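PDB 3ML4: protein Dok-7 from Mus musculus, which activates the receptor kinase MuSK as a dimeric cytoplasmic adaptor, driving neuromuscular synapse formation, and binds phosphoinositides through its PH domain. Local coordinates for residues B[71-82]-B[94-105]; B[108-116]-B[203-214]. All blocks are in the same frame, centred on the assembly; numbering follows the deposited sequence.

Contact 1: B[71-82]-B[94-105]; sequences PALPYEGLAHTL and GFDSHEAMCAWD
With CG anti to the carbonyl carbon (chi1 -57°), the ring of His-80 is laid over the loop into helix 98-112, while the chain of Met-101, a selenomethionine, bends at chi3 (78°) and brings SE and CE against residues 71-81. The backbone N of His-98 sits above the centre of the His-80 ring, and ND1 donates to Asp-96 O (2.5 Å), which lies tilted out of the ring plane. Phe-95 N in turn donates to His-80 O at 2.8 Å, so side chain and backbone of one residue both hold the loop that leads into the helix. A leucine at His-80 would probably leave Asp-96 O without its ring donor and this loop less firmly fixed. Beside the histidine, Met-101 SE lies 3.9 Å from Pro-71 CB, and its CE equally far from Ala-72 CB. Deeper, Leu-82 CB meets the edge of the Phe-95 ring, 3.7 Å from CE1, while Leu-82 CD1 approaches Asp-105 OD1 (3.5 Å), whose charge is paired with Arg-109. Trp-104 carries the apolar layer on to Val-15 and Leu-28 of the sheet. Such a C-terminal helix packed across one end of a curved antiparallel sheet is characteristic of the PH fold.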
loop_
_atom_site.group_PDB
_atom_site.type_symbol
_atom_site.label_atom_id
_atom_site.label_comp_id
_atom_site.label_asym_id
_atom_site.label_seq_id
_atom_site.Cartn_x
_atom_site.Cartn_y
_atom_site.Cartn_z
ATOM N N PRO B 71 11.879 -16.342 9.796
ATOM C CA PRO B 71 12.100 -17.744 9.435
ATOM C C PRO B 71 12.937 -18.540 10.433
ATOM O O PRO B 71 13.628 -17.957 11.259
ATOM C CB PRO B 71 12.871 -17.634 8.121
ATOM C CG PRO B 71 13.674 -16.373 8.273
ATOM C CD PRO B 71 12.915 -15.466 9.217
ATOM N N ALA B 72 12.857 -19.866 10.336
ATOM C CA ALA B 72 13.693 -20.822 11.097
ATOM C C ALA B 72 13.507 -20.779 12.615
ATOM O O ALA B 72 14.480 -20.786 13.379
ATOM C CB ALA B 72 15.179 -20.708 10.706
ATOM N N LEU B 73 12.248 -20.730 13.036
ATOM C CA LEU B 73 11.879 -20.922 14.430
ATOM C C LEU B 73 11.351 -22.341 14.566
ATOM O O LEU B 73 10.512 -22.757 13.776
ATOM C CB LEU B 73 10.778 -19.943 14.848
ATOM C CG LEU B 73 11.017 -18.430 14.922
ATOM C CD1 LEU B 73 9.688 -17.706 15.080
ATOM C CD2 LEU B 73 11.987 -18.020 16.032
ATOM N N PRO B 74 11.850 -23.099 15.559
ATOM C CA PRO B 74 11.329 -24.442 15.807
ATOM C C PRO B 74 9.893 -24.394 16.325
ATOM O O PRO B 74 9.580 -23.592 17.209
ATOM C CB PRO B 74 12.273 -24.995 16.879
ATOM C CG PRO B 74 13.487 -24.090 16.843
ATOM C CD PRO B 74 12.941 -22.758 16.486
ATOM N N TYR B 75 9.036 -25.250 15.774
ATOM C CA TYR B 75 7.615 -25.230 16.080
ATOM C C TYR B 75 6.941 -26.528 15.644
ATOM O O TYR B 75 7.025 -26.916 14.473
ATOM C CB TYR B 75 6.959 -24.034 15.385
ATOM C CG TYR B 75 5.470 -23.883 15.626
ATOM C CD1 TYR B 75 4.985 -23.398 16.839
ATOM C CD2 TYR B 75 4.551 -24.204 14.629
ATOM C CE1 TYR B 75 3.629 -23.254 17.061
ATOM C CE2 TYR B 75 3.183 -24.059 14.844
ATOM C CZ TYR B 75 2.731 -23.585 16.061
ATOM O OH TYR B 75 1.380 -23.437 16.283
ATOM N N GLU B 76 6.286 -27.191 16.598
ATOM C CA GLU B 76 5.488 -28.407 16.349
ATOM C C GLU B 76 6.211 -29.488 15.539
ATOM O O GLU B 76 5.627 -30.104 14.642
ATOM C CB GLU B 76 4.149 -28.049 15.681
ATOM C CG GLU B 76 3.244 -27.139 16.499
ATOM C CD GLU B 76 2.653 -27.815 17.727
ATOM O OE1 GLU B 76 2.506 -29.060 17.729
ATOM O OE2 GLU B 76 2.328 -27.089 18.692
ATOM N N GLY B 77 7.487 -29.703 15.853
ATOM C CA GLY B 77 8.281 -30.755 15.229
ATOM C C GLY B 77 8.972 -30.346 13.944
ATOM O O GLY B 77 9.679 -31.147 13.336
ATOM N N LEU B 78 8.774 -29.101 13.521
ATOM C CA LEU B 78 9.387 -28.610 12.282
ATOM C C LEU B 78 10.443 -27.549 12.555
ATOM O O LEU B 78 10.359 -26.827 13.557
ATOM C CB LEU B 78 8.321 -28.097 11.304
ATOM C CG LEU B 78 7.714 -29.125 10.328
ATOM C CD1 LEU B 78 6.702 -30.026 11.008
ATOM C CD2 LEU B 78 7.074 -28.440 9.127
ATOM N N ALA B 79 11.441 -27.475 11.672
ATOM C CA ALA B 79 12.576 -26.556 11.836
ATOM C C ALA B 79 12.675 -25.518 10.712
ATOM O O ALA B 79 13.210 -24.430 10.909
ATOM C CB ALA B 79 13.885 -27.337 11.956
ATOM N N HIS B 80 12.184 -25.871 9.530
ATOM C CA HIS B 80 12.103 -24.924 8.429
ATOM C C HIS B 80 10.678 -24.368 8.346
ATOM O O HIS B 80 9.864 -24.788 7.527
ATOM C CB HIS B 80 12.555 -25.573 7.121
ATOM C CG HIS B 80 13.939 -26.139 7.181
ATOM N ND1 HIS B 80 14.229 -27.436 6.816
ATOM C CD2 HIS B 80 15.112 -25.590 7.579
ATOM C CE1 HIS B 80 15.522 -27.657 6.971
ATOM N NE2 HIS B 80 16.081 -26.554 7.436
ATOM N N THR B 81 10.397 -23.436 9.248
ATOM C CA THR B 81 9.106 -22.787 9.349
ATOM C C THR B 81 9.279 -21.293 9.130
ATOM O O THR B 81 10.343 -20.731 9.417
ATOM C CB THR B 81 8.491 -22.975 10.748
ATOM O OG1 THR B 81 9.438 -22.557 11.733
ATOM C CG2 THR B 81 8.125 -24.425 10.996
ATOM N N LEU B 82 8.230 -20.655 8.623
ATOM C CA LEU B 82 8.199 -19.204 8.499
ATOM C C LEU B 82 7.020 -18.656 9.279
ATOM O O LEU B 82 5.922 -19.205 9.240
ATOM C CB LEU B 82 8.122 -18.777 7.030
ATOM C CG LEU B 82 8.069 -17.277 6.711
ATOM C CD1 LEU B 82 9.352 -16.555 7.138
ATOM C CD2 LEU B 82 7.786 -17.056 5.224
ATOM N N GLY B 94 5.044 -24.281 7.058
ATOM C CA GLY B 94 5.947 -25.417 7.188
ATOM C C GLY B 94 6.582 -25.829 5.878
ATOM O O GLY B 94 5.889 -26.187 4.925
ATOM N N PHE B 95 7.908 -25.787 5.843
ATOM C CA PHE B 95 8.663 -26.151 4.659
ATOM C C PHE B 95 9.568 -27.328 4.956
ATOM O O PHE B 95 9.952 -27.552 6.102
ATOM C CB PHE B 95 9.517 -24.978 4.183
ATOM C CG PHE B 95 8.740 -23.727 3.946
ATOM C CD1 PHE B 95 8.561 -22.803 4.969
ATOM C CD2 PHE B 95 8.185 -23.467 2.699
ATOM C CE1 PHE B 95 7.842 -21.641 4.756
ATOM C CE2 PHE B 95 7.463 -22.303 2.473
ATOM C CZ PHE B 95 7.292 -21.385 3.507
ATOM N N ASP B 96 9.909 -28.066 3.906
ATOM C CA ASP B 96 10.861 -29.163 3.996
ATOM C C ASP B 96 12.263 -28.573 3.979
ATOM O O ASP B 96 12.970 -28.589 4.986
ATOM C CB ASP B 96 10.684 -30.111 2.807
ATOM C CG ASP B 96 9.291 -30.039 2.204
ATOM O OD1 ASP B 96 8.312 -29.828 2.961
ATOM O OD2 ASP B 96 9.171 -30.187 0.968
ATOM N N SER B 97 12.635 -28.029 2.826
ATOM C CA SER B 97 13.972 -27.512 2.592
ATOM C C SER B 97 14.194 -26.145 3.221
ATOM O O SER B 97 13.287 -25.311 3.262
ATOM C CB SER B 97 14.249 -27.447 1.087
ATOM O OG SER B 97 13.106 -27.001 0.375
ATOM N N HIS B 98 15.415 -25.937 3.710
ATOM C CA HIS B 98 15.870 -24.642 4.207
ATOM C C HIS B 98 15.798 -23.555 3.128
ATOM O O HIS B 98 15.331 -22.449 3.394
ATOM C CB HIS B 98 17.301 -24.765 4.746
ATOM C CG HIS B 98 17.856 -23.492 5.311
ATOM N ND1 HIS B 98 18.706 -22.673 4.603
ATOM C CD2 HIS B 98 17.691 -22.906 6.519
ATOM C CE1 HIS B 98 19.040 -21.634 5.349
ATOM N NE2 HIS B 98 18.434 -21.749 6.515
ATOM N N GLU B 99 16.243 -23.875 1.913
ATOM C CA GLU B 99 16.350 -22.861 0.859
ATOM C C GLU B 99 14.998 -22.360 0.348
ATOM O O GLU B 99 14.884 -21.203 -0.054
ATOM C CB GLU B 99 17.275 -23.308 -0.289
ATOM C CG GLU B 99 16.692 -24.334 -1.258
ATOM C CD GLU B 99 17.564 -24.547 -2.495
ATOM O OE1 GLU B 99 17.013 -24.941 -3.545
ATOM O OE2 GLU B 99 18.793 -24.318 -2.426
ATOM N N ALA B 100 13.987 -23.227 0.385
ATOM C CA ALA B 100 12.616 -22.866 0.017
ATOM C C ALA B 100 12.013 -21.881 1.015
ATOM O O ALA B 100 11.319 -20.936 0.629
ATOM C CB ALA B 100 11.743 -24.110 -0.093
HETATM N N MSE B 101 12.283 -22.114 2.297
HETATM C CA MSE B 101 11.885 -21.207 3.362
HETATM C C MSE B 101 12.530 -19.827 3.183
HETATM O O MSE B 101 11.846 -18.803 3.277
HETATM C CB MSE B 101 12.265 -21.807 4.713
HETATM C CG MSE B 101 12.061 -20.894 5.902
HETATM SE SE MSE B 101 13.176 -21.460 7.390
HETATM C CE MSE B 101 14.900 -20.748 6.799
ATOM N N CYS B 102 13.838 -19.811 2.921
ATOM C CA CYS B 102 14.566 -18.564 2.685
ATOM C C CYS B 102 14.068 -17.853 1.437
ATOM O O CYS B 102 13.931 -16.630 1.430
ATOM C CB CYS B 102 16.068 -18.821 2.558
ATOM S SG CYS B 102 16.810 -19.495 4.043
ATOM N N ALA B 103 13.807 -18.629 0.388
ATOM C CA ALA B 103 13.240 -18.104 -0.847
ATOM C C ALA B 103 11.917 -17.398 -0.559
ATOM O O ALA B 103 11.710 -16.264 -0.989
ATOM C CB ALA B 103 13.048 -19.221 -1.873
ATOM N N TRP B 104 11.041 -18.063 0.194
ATOM C CA TRP B 104 9.762 -17.481 0.598
ATOM C C TRP B 104 9.937 -16.213 1.451
ATOM O O TRP B 104 9.293 -15.192 1.191
ATOM C CB TRP B 104 8.889 -18.524 1.307
ATOM C CG TRP B 104 8.127 -19.412 0.361
ATOM C CD1 TRP B 104 8.643 -20.147 -0.670
ATOM C CD2 TRP B 104 6.712 -19.660 0.359
ATOM N NE1 TRP B 104 7.641 -20.831 -1.314
ATOM C CE2 TRP B 104 6.446 -20.554 -0.704
ATOM C CE3 TRP B 104 5.643 -19.215 1.148
ATOM C CZ2 TRP B 104 5.154 -21.009 -0.999
ATOM C CZ3 TRP B 104 4.356 -19.676 0.854
ATOM C CH2 TRP B 104 4.126 -20.558 -0.212
ATOM N N ASP B 105 10.825 -16.276 2.443
ATOM C CA ASP B 105 11.119 -15.121 3.293
ATOM C C ASP B 105 11.631 -13.920 2.489
ATOM O O ASP B 105 11.172 -12.794 2.698
ATOM C CB ASP B 105 12.134 -15.484 4.383
ATOM C CG ASP B 105 12.443 -14.314 5.293
ATOM O OD1 ASP B 105 11.719 -14.123 6.290
ATOM O OD2 ASP B 105 13.406 -13.581 5.010
#

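Contact 2: B[108-116]-B[203-214]; sequences IRYALGEVH and IVRGISPTKGPF
Glu-114 places a buried carboxylate against Ser-208, nearly a hundred residues further along the chain, and both of its oxygens are hydrogen-bonded. OE1 accepts from His-116 NE2 (2.8 Å) in a nearly straight bond of 171°, in the plane of the imidazole and nearly along the C-O axis of the glutamate. A water donates to the same oxygen and accepts a weak bond from Thr-210 N. OE2 accepts from the hydroxyl of Ser-208, the bend of the glutamate at chi2 (-67°) turning its carboxylate toward that residue. Ser-208 OG is itself held by the backbone: it accepts from Lys-211 N at 2.8 Å, an ST motif, and Lys-211 and Gly-212 together face Ser-208 in a classic beta bulge of the short hairpin that follows the C-terminal helix of the PTB domain. Lys-211 then bends at chi3 and chi4 so that NZ approaches the Tyr-110 ring obliquely, 3.3 Å from CE1. The ammonium stays 4.1 Å from Glu-114 OE2, beyond a salt bridge, yet its charge would probably favour an ionised carboxylate. On the aliphatic part of the glutamate, CG lies 4.4 Å from Ile-203 CD1, and Pro-35 of the second subunit packs on both Glu-114 and Phe-214.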
loop_
_atom_site.group_PDB
_atom_site.type_symbol
_atom_site.label_atom_id
_atom_site.label_comp_id
_atom_site.label_asym_id
_atom_site.label_seq_id
_atom_site.Cartn_x
_atom_site.Cartn_y
_atom_site.Cartn_z
ATOM N N ILE B 108 8.687 -12.663 -0.078
ATOM C CA ILE B 108 7.615 -11.997 0.677
ATOM C C ILE B 108 8.055 -10.648 1.261
ATOM O O ILE B 108 7.319 -9.667 1.172
ATOM C CB ILE B 108 7.029 -12.906 1.785
ATOM C CG1 ILE B 108 6.406 -14.169 1.171
ATOM C CG2 ILE B 108 5.991 -12.151 2.614
ATOM C CD1 ILE B 108 6.031 -15.255 2.175
ATOM N N ARG B 109 9.255 -10.601 1.839
ATOM C CA ARG B 109 9.824 -9.353 2.366
ATOM C C ARG B 109 9.822 -8.212 1.358
ATOM O O ARG B 109 9.271 -7.147 1.626
ATOM C CB ARG B 109 11.249 -9.571 2.872
ATOM C CG ARG B 109 11.315 -9.844 4.337
ATOM C CD ARG B 109 12.745 -9.950 4.825
ATOM N NE ARG B 109 12.824 -9.389 6.169
ATOM C CZ ARG B 109 12.558 -10.051 7.289
ATOM N NH1 ARG B 109 12.224 -11.339 7.267
ATOM N NH2 ARG B 109 12.640 -9.416 8.442
ATOM N N TYR B 110 10.446 -8.444 0.203
ATOM C CA TYR B 110 10.559 -7.430 -0.834
ATOM C C TYR B 110 9.187 -6.960 -1.299
ATOM O O TYR B 110 8.951 -5.761 -1.445
ATOM C CB TYR B 110 11.356 -7.975 -2.014
ATOM C CG TYR B 110 11.462 -7.013 -3.172
ATOM C CD1 TYR B 110 12.480 -6.061 -3.217
ATOM C CD2 TYR B 110 10.537 -7.042 -4.219
ATOM C CE1 TYR B 110 12.576 -5.170 -4.278
ATOM C CE2 TYR B 110 10.625 -6.156 -5.275
ATOM C CZ TYR B 110 11.649 -5.226 -5.301
ATOM O OH TYR B 110 11.746 -4.344 -6.355
ATOM N N ALA B 111 8.285 -7.914 -1.513
ATOM C CA ALA B 111 6.941 -7.627 -2.004
ATOM C C ALA B 111 6.120 -6.732 -1.079
ATOM O O ALA B 111 5.330 -5.916 -1.553
ATOM C CB ALA B 111 6.202 -8.914 -2.276
ATOM N N LEU B 112 6.309 -6.880 0.232
ATOM C CA LEU B 112 5.520 -6.110 1.206
ATOM C C LEU B 112 5.997 -4.664 1.404
ATOM O O LEU B 112 5.305 -3.860 2.033
ATOM C CB LEU B 112 5.404 -6.849 2.542
ATOM C CG LEU B 112 4.573 -8.139 2.536
ATOM C CD1 LEU B 112 4.645 -8.839 3.894
ATOM C CD2 LEU B 112 3.111 -7.893 2.119
ATOM N N GLY B 113 7.170 -4.339 0.859
ATOM C CA GLY B 113 7.690 -2.972 0.894
ATOM C C GLY B 113 9.003 -2.883 1.642
ATOM O O GLY B 113 10.046 -3.316 1.141
ATOM N N GLU B 114 8.957 -2.315 2.842
ATOM C CA GLU B 114 10.135 -2.276 3.704
ATOM C C GLU B 114 9.865 -3.051 4.989
ATOM O O GLU B 114 9.226 -2.544 5.920
ATOM C CB GLU B 114 10.570 -0.834 3.988
ATOM C CG GLU B 114 11.064 -0.068 2.755
ATOM C CD GLU B 114 12.372 -0.611 2.176
ATOM O OE1 GLU B 114 13.192 -1.193 2.926
ATOM O OE2 GLU B 114 12.581 -0.451 0.955
ATOM N N VAL B 115 10.332 -4.295 5.008
ATOM C CA VAL B 115 10.131 -5.197 6.142
ATOM C C VAL B 115 11.445 -5.869 6.539
ATOM O O VAL B 115 12.009 -6.683 5.801
ATOM C CB VAL B 115 8.933 -6.198 5.924
ATOM C CG1 VAL B 115 8.675 -6.455 4.453
ATOM C CG2 VAL B 115 9.110 -7.511 6.704
ATOM N N HIS B 116 11.914 -5.478 7.723
ATOM C CA HIS B 116 13.237 -5.812 8.231
ATOM C C HIS B 116 13.108 -6.336 9.655
ATOM O O HIS B 116 12.153 -6.002 10.361
ATOM C CB HIS B 116 14.116 -4.560 8.247
ATOM C CG HIS B 116 14.276 -3.907 6.908
ATOM N ND1 HIS B 116 15.473 -3.909 6.218
ATOM C CD2 HIS B 116 13.400 -3.219 6.138
ATOM C CE1 HIS B 116 15.321 -3.261 5.078
ATOM N NE2 HIS B 116 14.072 -2.831 5.006
ATOM N N ILE B 203 13.443 5.819 6.208
ATOM C CA ILE B 203 11.981 5.665 6.128
ATOM C C ILE B 203 11.224 6.958 6.483
ATOM O O ILE B 203 10.340 7.389 5.734
ATOM C CB ILE B 203 11.452 4.430 6.945
ATOM C CG1 ILE B 203 11.486 3.147 6.109
ATOM C CG2 ILE B 203 9.995 4.617 7.341
ATOM C CD1 ILE B 203 12.858 2.629 5.724
ATOM N N VAL B 204 11.594 7.582 7.602
ATOM C CA VAL B 204 10.906 8.796 8.069
ATOM C C VAL B 204 11.074 9.975 7.107
ATOM O O VAL B 204 10.337 10.957 7.180
ATOM C CB VAL B 204 11.302 9.198 9.522
ATOM C CG1 VAL B 204 11.033 8.044 10.486
ATOM C CG2 VAL B 204 12.758 9.666 9.604
ATOM N N ARG B 205 12.037 9.856 6.199
ATOM C CA ARG B 205 12.247 10.853 5.150
ATOM C C ARG B 205 11.752 10.364 3.789
ATOM O O ARG B 205 11.958 11.028 2.773
ATOM C CB ARG B 205 13.724 11.258 5.084
ATOM C CG ARG B 205 14.187 12.004 6.311
ATOM C CD ARG B 205 15.695 12.177 6.360
ATOM N NE ARG B 205 16.036 13.069 7.461
ATOM C CZ ARG B 205 16.226 12.679 8.720
ATOM N NH1 ARG B 205 16.144 11.394 9.048
ATOM N NH2 ARG B 205 16.510 13.581 9.648
ATOM N N GLY B 206 11.110 9.198 3.777
ATOM C CA GLY B 206 10.475 8.668 2.568
ATOM C C GLY B 206 11.399 7.927 1.619
ATOM O O GLY B 206 10.986 7.522 0.521
ATOM N N ILE B 207 12.649 7.750 2.034
ATOM C CA ILE B 207 13.614 7.009 1.245
ATOM C C ILE B 207 13.593 5.543 1.662
ATOM O O ILE B 207 13.542 5.226 2.846
ATOM C CB ILE B 207 15.050 7.579 1.400
ATOM C CG1 ILE B 207 15.050 9.112 1.278
ATOM C CG2 ILE B 207 15.994 6.958 0.365
ATOM C CD1 ILE B 207 16.258 9.799 1.906
ATOM N N SER B 208 13.597 4.655 0.675
ATOM C CA SER B 208 13.906 3.256 0.898
ATOM C C SER B 208 15.403 3.132 0.706
ATOM O O SER B 208 15.918 3.592 -0.306
ATOM C CB SER B 208 13.171 2.380 -0.116
ATOM O OG SER B 208 13.875 1.173 -0.370
ATOM N N PRO B 209 16.114 2.515 1.671
ATOM C CA PRO B 209 17.571 2.458 1.558
ATOM C C PRO B 209 17.991 1.824 0.246
ATOM O O PRO B 209 19.018 2.182 -0.327
ATOM C CB PRO B 209 17.979 1.566 2.737
ATOM C CG PRO B 209 16.886 1.753 3.734
ATOM C CD PRO B 209 15.639 1.846 2.897
ATOM N N THR B 210 17.169 0.901 -0.228
ATOM C CA THR B 210 17.475 0.120 -1.407
ATOM C C THR B 210 16.843 0.715 -2.674
ATOM O O THR B 210 17.496 0.791 -3.709
ATOM C CB THR B 210 17.110 -1.382 -1.169
ATOM O OG1 THR B 210 17.916 -2.222 -2.000
ATOM C CG2 THR B 210 15.641 -1.667 -1.404
ATOM N N LYS B 211 15.600 1.180 -2.579
ATOM C CA LYS B 211 14.852 1.639 -3.761
ATOM C C LYS B 211 14.865 3.154 -3.999
ATOM O O LYS B 211 14.388 3.624 -5.030
ATOM C CB LYS B 211 13.403 1.134 -3.713
ATOM C CG LYS B 211 13.268 -0.368 -3.854
ATOM C CD LYS B 211 11.829 -0.783 -4.077
ATOM C CE LYS B 211 11.178 -1.248 -2.799
ATOM N NZ LYS B 211 11.612 -2.619 -2.411
ATOM N N GLY B 212 15.421 3.915 -3.063
ATOM C CA GLY B 212 15.299 5.366 -3.101
ATOM C C GLY B 212 13.872 5.759 -2.760
ATOM O O GLY B 212 13.134 4.957 -2.172
ATOM N N PRO B 213 13.465 6.989 -3.136
ATOM C CA PRO B 213 12.133 7.537 -2.823
ATOM C C PRO B 213 10.990 6.578 -3.159
ATOM O O PRO B 213 11.033 5.910 -4.198
ATOM C CB PRO B 213 12.050 8.785 -3.713
ATOM C CG PRO B 213 13.466 9.214 -3.884
ATOM C CD PRO B 213 14.286 7.946 -3.904
ATOM N N PHE B 214 9.988 6.514 -2.282
ATOM C CA PHE B 214 8.815 5.667 -2.506
ATOM C C PHE B 214 8.039 6.152 -3.732
ATOM O O PHE B 214 7.254 5.407 -4.315
ATOM C CB PHE B 214 7.882 5.636 -1.281
ATOM C CG PHE B 214 8.569 5.328 0.033
ATOM C CD1 PHE B 214 9.588 4.382 0.116
ATOM C CD2 PHE B 214 8.160 5.967 1.201
ATOM C CE1 PHE B 214 10.213 4.104 1.336
ATOM C CE2 PHE B 214 8.771 5.691 2.425
ATOM C CZ PHE B 214 9.800 4.758 2.493
HETATM O O HOH W 1 15.520 -1.297 1.804
#

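The two contacts follow one another along the chain, contact 1 closing before contact 2 opens, and their centres lie 24 Å apart. Helix 98-112 belongs to both: its first part packs on the PH sheet in contact 1, and its last turn leads through Gly-113 into strand 115-122, a central strand of the PTB sheet, in contact 2. They meet directly where Leu-82 CD2 touches Ile-108 CD1 at 4.0 Å. Contact 1 joins neighbouring elements within the PH domain, whereas contact 2 brings the junction of the two domains against the segment that follows PTB helix 193-203, beside the second subunit. The shared helix thus joins the phospholipid-binding PH domain to the PTB domain.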